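Local atomic coordinates of KaiC domain-containing protein (Pyrococcus horikoshii, PDB entry 2ZTS), a protein that probably binds ATP through a P-loop NTPase domain of the KaiC family, and holds ADP and magnesium. Residues 52-66 against 83-97. Sequence-based numbering, arbitrary orientation.
Sequences YKGAEEYGEPGVFVT and WDFEKYEKEGKIAIV
Y52 drives its ring into an aromatic cluster with W83, F85 and Y88. The ring reaches them because CG stands anti to the backbone N (chi1 -175°), leaning out from helix 52-58 toward the start of helix 85-90. W83 CB sits 3.4 Å from the Y52 ring centroid, almost on the ring normal, a CH-pi contact; the indole five-membered ring continues over the same face, near parallel but offset so far that the two rings hardly overlap. E56 CB lies over the opposite face, near the rim. F85 brings CZ to 3.7 Å from Y52 CB, and the Y88 ring, nearly perpendicular, sets CD2 against Y52 CE1 at 3.7 Å. Y52 OH accepts from D84 N (3.0 Å, N-H...O 155°), just where D84 caps its helix by accepting from K87 N. With an alanine here, D84 N would probably lose its hydroxyl acceptor and a gap would be likely to open between W83, F85 and Y88. One turn further along helix 52-58, A55 CB packs 3.7 Å from I94 CG1. Strands 62-66 and 94-97 then pair in parallel, with G62 N bonded to K93 O (2.9 Å), A95 N to G62 O, F64 N to A95 O, V97 N to F64 O and T66 N to V97 O. Strand 62-66 lies between edge strand 94-97 and strand 138-142; helix 120-134 covers the V63 and A95 face, while F64 and I96 face helix 71-79, F64 also meeting helix 43-58, which follows the P-loop.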
loop_
_atom_site.group_PDB
_atom_site.type_symbol
_atom_site.label_atom_id
_atom_site.label_comp_id
_atom_site.label_asym_id
_atom_site.label_seq_id
_atom_site.Cartn_x
_atom_site.Cartn_y
_atom_site.Cartn_z
ATOM N N TYR C 52 -6.225 -3.471 -39.387
ATOM C CA TYR C 52 -6.120 -2.797 -40.662
ATOM C C TYR C 52 -5.188 -3.513 -41.629
ATOM O O TYR C 52 -5.533 -3.674 -42.798
ATOM C CB TYR C 52 -5.625 -1.393 -40.517
ATOM C CG TYR C 52 -5.636 -0.654 -41.828
ATOM C CD1 TYR C 52 -6.823 -0.219 -42.362
ATOM C CD2 TYR C 52 -4.464 -0.406 -42.537
ATOM C CE1 TYR C 52 -6.864 0.451 -43.617
ATOM C CE2 TYR C 52 -4.492 0.281 -43.799
ATOM C CZ TYR C 52 -5.696 0.702 -44.319
ATOM O OH TYR C 52 -5.799 1.382 -45.543
ATOM N N LYS C 53 -4.011 -3.891 -41.150
ATOM C CA LYS C 53 -3.080 -4.648 -41.961
ATOM C C LYS C 53 -3.590 -6.075 -42.212
ATOM O O LYS C 53 -3.367 -6.646 -43.271
ATOM C CB LYS C 53 -1.687 -4.709 -41.345
ATOM C CG LYS C 53 -0.952 -3.402 -41.358
ATOM C CD LYS C 53 -0.838 -2.840 -42.779
ATOM C CE LYS C 53 0.261 -1.818 -42.947
ATOM N NZ LYS C 53 0.115 -1.128 -44.254
ATOM N N GLY C 54 -4.242 -6.658 -41.230
ATOM C CA GLY C 54 -4.897 -7.907 -41.480
ATOM C C GLY C 54 -5.735 -7.822 -42.764
ATOM O O GLY C 54 -5.579 -8.647 -43.642
ATOM N N ALA C 55 -6.595 -6.817 -42.859
ATOM C CA ALA C 55 -7.487 -6.641 -43.991
ATOM C C ALA C 55 -6.788 -6.226 -45.303
ATOM O O ALA C 55 -7.094 -6.779 -46.371
ATOM C CB ALA C 55 -8.583 -5.621 -43.641
ATOM N N GLU C 56 -5.884 -5.252 -45.212
ATOM C CA GLU C 56 -5.273 -4.603 -46.359
ATOM C C GLU C 56 -4.165 -5.435 -46.974
ATOM O O GLU C 56 -4.037 -5.487 -48.174
ATOM C CB GLU C 56 -4.677 -3.246 -45.948
ATOM C CG GLU C 56 -4.149 -2.420 -47.121
ATOM C CD GLU C 56 -2.815 -1.739 -46.894
ATOM O OE1 GLU C 56 -2.184 -1.916 -45.824
ATOM O OE2 GLU C 56 -2.388 -0.999 -47.811
ATOM N N GLU C 57 -3.312 -6.034 -46.154
ATOM C CA GLU C 57 -2.134 -6.754 -46.660
ATOM C C GLU C 57 -2.423 -8.246 -46.812
ATOM O O GLU C 57 -1.936 -8.870 -47.737
ATOM C CB GLU C 57 -0.901 -6.558 -45.733
ATOM C CG GLU C 57 0.158 -5.562 -46.186
ATOM C CD GLU C 57 1.554 -5.990 -45.761
ATOM O OE1 GLU C 57 1.864 -5.858 -44.558
ATOM O OE2 GLU C 57 2.347 -6.460 -46.625
ATOM N N TYR C 58 -3.184 -8.817 -45.887
ATOM C CA TYR C 58 -3.397 -10.274 -45.833
ATOM C C TYR C 58 -4.820 -10.699 -46.123
ATOM O O TYR C 58 -5.114 -11.863 -46.016
ATOM C CB TYR C 58 -2.957 -10.855 -44.468
ATOM C CG TYR C 58 -1.607 -10.368 -44.017
ATOM C CD1 TYR C 58 -0.467 -10.687 -44.740
ATOM C CD2 TYR C 58 -1.464 -9.561 -42.874
ATOM C CE1 TYR C 58 0.788 -10.232 -44.370
ATOM C CE2 TYR C 58 -0.186 -9.085 -42.470
ATOM C CZ TYR C 58 0.927 -9.441 -43.232
ATOM O OH TYR C 58 2.156 -9.003 -42.904
ATOM N N GLY C 59 -5.716 -9.774 -46.455
ATOM C CA GLY C 59 -7.070 -10.123 -46.849
ATOM C C GLY C 59 -7.934 -10.802 -45.806
ATOM O O GLY C 59 -8.929 -11.420 -46.171
ATOM N N GLU C 60 -7.579 -10.716 -44.513
ATOM C CA GLU C 60 -8.379 -11.326 -43.448
ATOM C C GLU C 60 -9.340 -10.278 -42.864
ATOM O O GLU C 60 -8.928 -9.181 -42.484
ATOM C CB GLU C 60 -7.465 -11.927 -42.354
ATOM C CG GLU C 60 -6.261 -12.757 -42.878
ATOM C CD GLU C 60 -5.459 -13.514 -41.786
ATOM O OE1 GLU C 60 -5.359 -13.051 -40.614
ATOM O OE2 GLU C 60 -4.872 -14.592 -42.109
ATOM N N PRO C 61 -10.633 -10.577 -42.820
ATOM C CA PRO C 61 -11.592 -9.609 -42.259
ATOM C C PRO C 61 -11.379 -9.436 -40.762
ATOM O O PRO C 61 -11.034 -10.416 -40.113
ATOM C CB PRO C 61 -12.973 -10.233 -42.547
ATOM C CG PRO C 61 -12.710 -11.367 -43.606
ATOM C CD PRO C 61 -11.280 -11.802 -43.338
ATOM N N GLY C 62 -11.588 -8.231 -40.241
ATOM C CA GLY C 62 -11.393 -7.923 -38.838
ATOM C C GLY C 62 -12.436 -7.046 -38.185
ATOM O O GLY C 62 -13.040 -6.169 -38.806
ATOM N N VAL C 63 -12.677 -7.304 -36.908
ATOM C CA VAL C 63 -13.578 -6.507 -36.120
ATOM C C VAL C 63 -12.795 -5.723 -35.034
ATOM O O VAL C 63 -12.172 -6.309 -34.186
ATOM C CB VAL C 63 -14.665 -7.357 -35.485
ATOM C CG1 VAL C 63 -15.565 -6.505 -34.649
ATOM C CG2 VAL C 63 -15.475 -8.114 -36.556
ATOM N N PHE C 64 -12.886 -4.410 -35.055
ATOM C CA PHE C 64 -12.317 -3.593 -34.030
ATOM C C PHE C 64 -13.432 -3.109 -33.157
ATOM O O PHE C 64 -14.275 -2.306 -33.586
ATOM C CB PHE C 64 -11.544 -2.467 -34.680
ATOM C CG PHE C 64 -10.628 -1.717 -33.745
ATOM C CD1 PHE C 64 -9.273 -1.805 -33.902
ATOM C CD2 PHE C 64 -11.146 -0.864 -32.753
ATOM C CE1 PHE C 64 -8.410 -1.136 -33.039
ATOM C CE2 PHE C 64 -10.295 -0.171 -31.889
ATOM C CZ PHE C 64 -8.903 -0.301 -32.053
ATOM N N VAL C 65 -13.468 -3.600 -31.916
ATOM C CA VAL C 65 -14.484 -3.172 -30.963
ATOM C C VAL C 65 -13.826 -2.090 -30.130
ATOM O O VAL C 65 -12.745 -2.328 -29.612
ATOM C CB VAL C 65 -14.876 -4.290 -30.053
ATOM C CG1 VAL C 65 -15.866 -3.853 -29.022
ATOM C CG2 VAL C 65 -15.342 -5.536 -30.855
ATOM N N THR C 66 -14.463 -0.919 -29.993
ATOM C CA THR C 66 -13.981 0.112 -29.123
ATOM C C THR C 66 -15.022 0.763 -28.220
ATOM O O THR C 66 -16.089 1.132 -28.652
ATOM C CB THR C 66 -13.193 1.172 -29.956
ATOM O OG1 THR C 66 -12.873 2.308 -29.140
ATOM C CG2 THR C 66 -13.948 1.681 -31.153
ATOM N N TRP C 83 -4.070 5.112 -43.035
ATOM C CA TRP C 83 -4.943 3.932 -43.041
ATOM C C TRP C 83 -6.353 4.399 -43.247
ATOM O O TRP C 83 -6.904 5.199 -42.443
ATOM C CB TRP C 83 -4.831 3.054 -41.771
ATOM C CG TRP C 83 -3.402 2.596 -41.406
ATOM C CD1 TRP C 83 -2.370 2.328 -42.261
ATOM C CD2 TRP C 83 -2.897 2.306 -40.088
ATOM N NE1 TRP C 83 -1.270 1.877 -41.566
ATOM C CE2 TRP C 83 -1.569 1.860 -40.234
ATOM C CE3 TRP C 83 -3.445 2.357 -38.800
ATOM C CZ2 TRP C 83 -0.776 1.555 -39.148
ATOM C CZ3 TRP C 83 -2.676 2.028 -37.745
ATOM C CH2 TRP C 83 -1.348 1.640 -37.908
ATOM N N ASP C 84 -6.929 3.883 -44.336
ATOM C CA ASP C 84 -8.283 4.179 -44.776
ATOM C C ASP C 84 -9.264 3.085 -44.286
ATOM O O ASP C 84 -9.609 2.113 -44.996
ATOM C CB ASP C 84 -8.270 4.304 -46.317
ATOM C CG ASP C 84 -9.545 4.939 -46.886
ATOM O OD1 ASP C 84 -10.583 4.981 -46.212
ATOM O OD2 ASP C 84 -9.599 5.423 -48.020
ATOM N N PHE C 85 -9.717 3.236 -43.043
ATOM C CA PHE C 85 -10.592 2.237 -42.448
ATOM C C PHE C 85 -11.902 2.168 -43.247
ATOM O O PHE C 85 -12.416 1.063 -43.548
ATOM C CB PHE C 85 -10.851 2.498 -40.946
ATOM C CG PHE C 85 -9.872 1.825 -40.041
ATOM C CD1 PHE C 85 -8.591 2.328 -39.880
ATOM C CD2 PHE C 85 -10.206 0.655 -39.401
ATOM C CE1 PHE C 85 -7.662 1.665 -39.053
ATOM C CE2 PHE C 85 -9.279 -0.008 -38.571
ATOM C CZ PHE C 85 -8.006 0.502 -38.421
ATOM N N GLU C 86 -12.455 3.318 -43.592
ATOM C CA GLU C 86 -13.767 3.273 -44.213
ATOM C C GLU C 86 -13.772 2.505 -45.560
ATOM O O GLU C 86 -14.737 1.774 -45.854
ATOM C CB GLU C 86 -14.429 4.631 -44.262
ATOM C CG GLU C 86 -13.880 5.657 -45.246
ATOM C CD GLU C 86 -14.809 6.876 -45.370
ATOM O OE1 GLU C 86 -14.570 7.740 -46.262
ATOM O OE2 GLU C 86 -15.786 6.962 -44.574
ATOM N N LYS C 87 -12.676 2.608 -46.327
ATOM C CA LYS C 87 -12.560 1.868 -47.582
ATOM C C LYS C 87 -12.823 0.376 -47.336
ATOM O O LYS C 87 -13.611 -0.250 -48.048
ATOM C CB LYS C 87 -11.185 2.103 -48.201
ATOM C CG LYS C 87 -10.947 1.354 -49.524
ATOM C CD LYS C 87 -9.464 1.319 -49.879
ATOM C CE LYS C 87 -9.218 0.620 -51.217
ATOM N NZ LYS C 87 -9.656 -0.823 -51.166
ATOM N N TYR C 88 -12.205 -0.198 -46.295
ATOM C CA TYR C 88 -12.368 -1.642 -46.037
ATOM C C TYR C 88 -13.687 -1.983 -45.378
ATOM O O TYR C 88 -14.201 -3.075 -45.577
ATOM C CB TYR C 88 -11.130 -2.224 -45.305
ATOM C CG TYR C 88 -9.911 -2.189 -46.197
ATOM C CD1 TYR C 88 -9.669 -3.196 -47.119
ATOM C CD2 TYR C 88 -9.062 -1.109 -46.178
ATOM C CE1 TYR C 88 -8.603 -3.123 -47.978
ATOM C CE2 TYR C 88 -7.978 -1.037 -46.991
ATOM C CZ TYR C 88 -7.753 -2.044 -47.906
ATOM O OH TYR C 88 -6.635 -1.959 -48.726
ATOM N N GLU C 89 -14.276 -1.033 -44.657
ATOM C CA GLU C 89 -15.628 -1.157 -44.149
ATOM C C GLU C 89 -16.655 -1.307 -45.278
ATOM O O GLU C 89 -17.552 -2.146 -45.177
ATOM C CB GLU C 89 -15.987 0.056 -43.276
ATOM C CG GLU C 89 -15.340 0.035 -41.883
ATOM C CD GLU C 89 -15.564 1.330 -41.124
ATOM O OE1 GLU C 89 -16.520 1.404 -40.352
ATOM O OE2 GLU C 89 -14.842 2.300 -41.358
ATOM N N LYS C 90 -16.533 -0.498 -46.338
ATOM C CA LYS C 90 -17.490 -0.553 -47.461
ATOM C C LYS C 90 -17.309 -1.885 -48.175
ATOM O O LYS C 90 -18.303 -2.539 -48.522
ATOM C CB LYS C 90 -17.327 0.619 -48.436
ATOM C CG LYS C 90 -17.147 1.993 -47.797
ATOM C CD LYS C 90 -17.940 3.095 -48.490
ATOM C CE LYS C 90 -17.392 3.426 -49.877
ATOM N NZ LYS C 90 -18.492 3.359 -50.929
ATOM N N GLU C 91 -16.054 -2.335 -48.302
ATOM C CA GLU C 91 -15.769 -3.690 -48.823
ATOM C C GLU C 91 -16.140 -4.840 -47.865
ATOM O O GLU C 91 -15.877 -5.990 -48.183
ATOM C CB GLU C 91 -14.284 -3.839 -49.217
ATOM C CG GLU C 91 -13.877 -3.054 -50.453
ATOM C CD GLU C 91 -12.364 -2.923 -50.662
ATOM O OE1 GLU C 91 -11.611 -3.874 -50.343
ATOM O OE2 GLU C 91 -11.934 -1.854 -51.177
ATOM N N GLY C 92 -16.735 -4.565 -46.704
ATOM C CA GLY C 92 -16.993 -5.620 -45.703
ATOM C C GLY C 92 -15.804 -6.394 -45.053
ATOM O O GLY C 92 -16.021 -7.428 -44.416
ATOM N N LYS C 93 -14.573 -5.917 -45.237
ATOM C CA LYS C 93 -13.390 -6.545 -44.659
ATOM C C LYS C 93 -13.079 -6.015 -43.250
ATOM O O LYS C 93 -12.359 -6.675 -42.525
ATOM C CB LYS C 93 -12.156 -6.414 -45.551
ATOM C CG LYS C 93 -12.331 -6.955 -46.976
ATOM C CD LYS C 93 -11.514 -8.216 -47.280
ATOM C CE LYS C 93 -11.684 -8.672 -48.743
ATOM N NZ LYS C 93 -13.147 -8.924 -49.173
ATOM N N ILE C 94 -13.636 -4.868 -42.858
ATOM C CA ILE C 94 -13.497 -4.396 -41.481
ATOM C C ILE C 94 -14.804 -3.936 -40.963
ATOM O O ILE C 94 -15.540 -3.280 -41.658
ATOM C CB ILE C 94 -12.499 -3.215 -41.386
ATOM C CG1 ILE C 94 -11.103 -3.644 -41.757
ATOM C CG2 ILE C 94 -12.480 -2.600 -39.969
ATOM C CD1 ILE C 94 -10.082 -2.456 -41.701
ATOM N N ALA C 95 -15.108 -4.261 -39.728
ATOM C CA ALA C 95 -16.188 -3.579 -39.020
ATOM C C ALA C 95 -15.645 -2.929 -37.770
ATOM O O ALA C 95 -14.744 -3.488 -37.089
ATOM C CB ALA C 95 -17.264 -4.549 -38.673
ATOM N N ILE C 96 -16.210 -1.754 -37.452
ATOM C CA ILE C 96 -15.924 -1.044 -36.209
ATOM C C ILE C 96 -17.193 -1.053 -35.410
ATOM O O ILE C 96 -18.248 -0.621 -35.909
ATOM C CB ILE C 96 -15.450 0.424 -36.399
ATOM C CG1 ILE C 96 -14.136 0.496 -37.177
ATOM C CG2 ILE C 96 -15.280 1.081 -34.995
ATOM C CD1 ILE C 96 -13.735 1.946 -37.722
ATOM N N VAL C 97 -17.080 -1.576 -34.179
ATOM C CA VAL C 97 -18.160 -1.646 -33.217
ATOM C C VAL C 97 -17.859 -0.731 -32.041
ATOM O O VAL C 97 -16.972 -1.037 -31.197
ATOM C CB VAL C 97 -18.288 -3.065 -32.674
ATOM C CG1 VAL C 97 -19.357 -3.115 -31.634
ATOM C CG2 VAL C 97 -18.543 -4.104 -33.817
#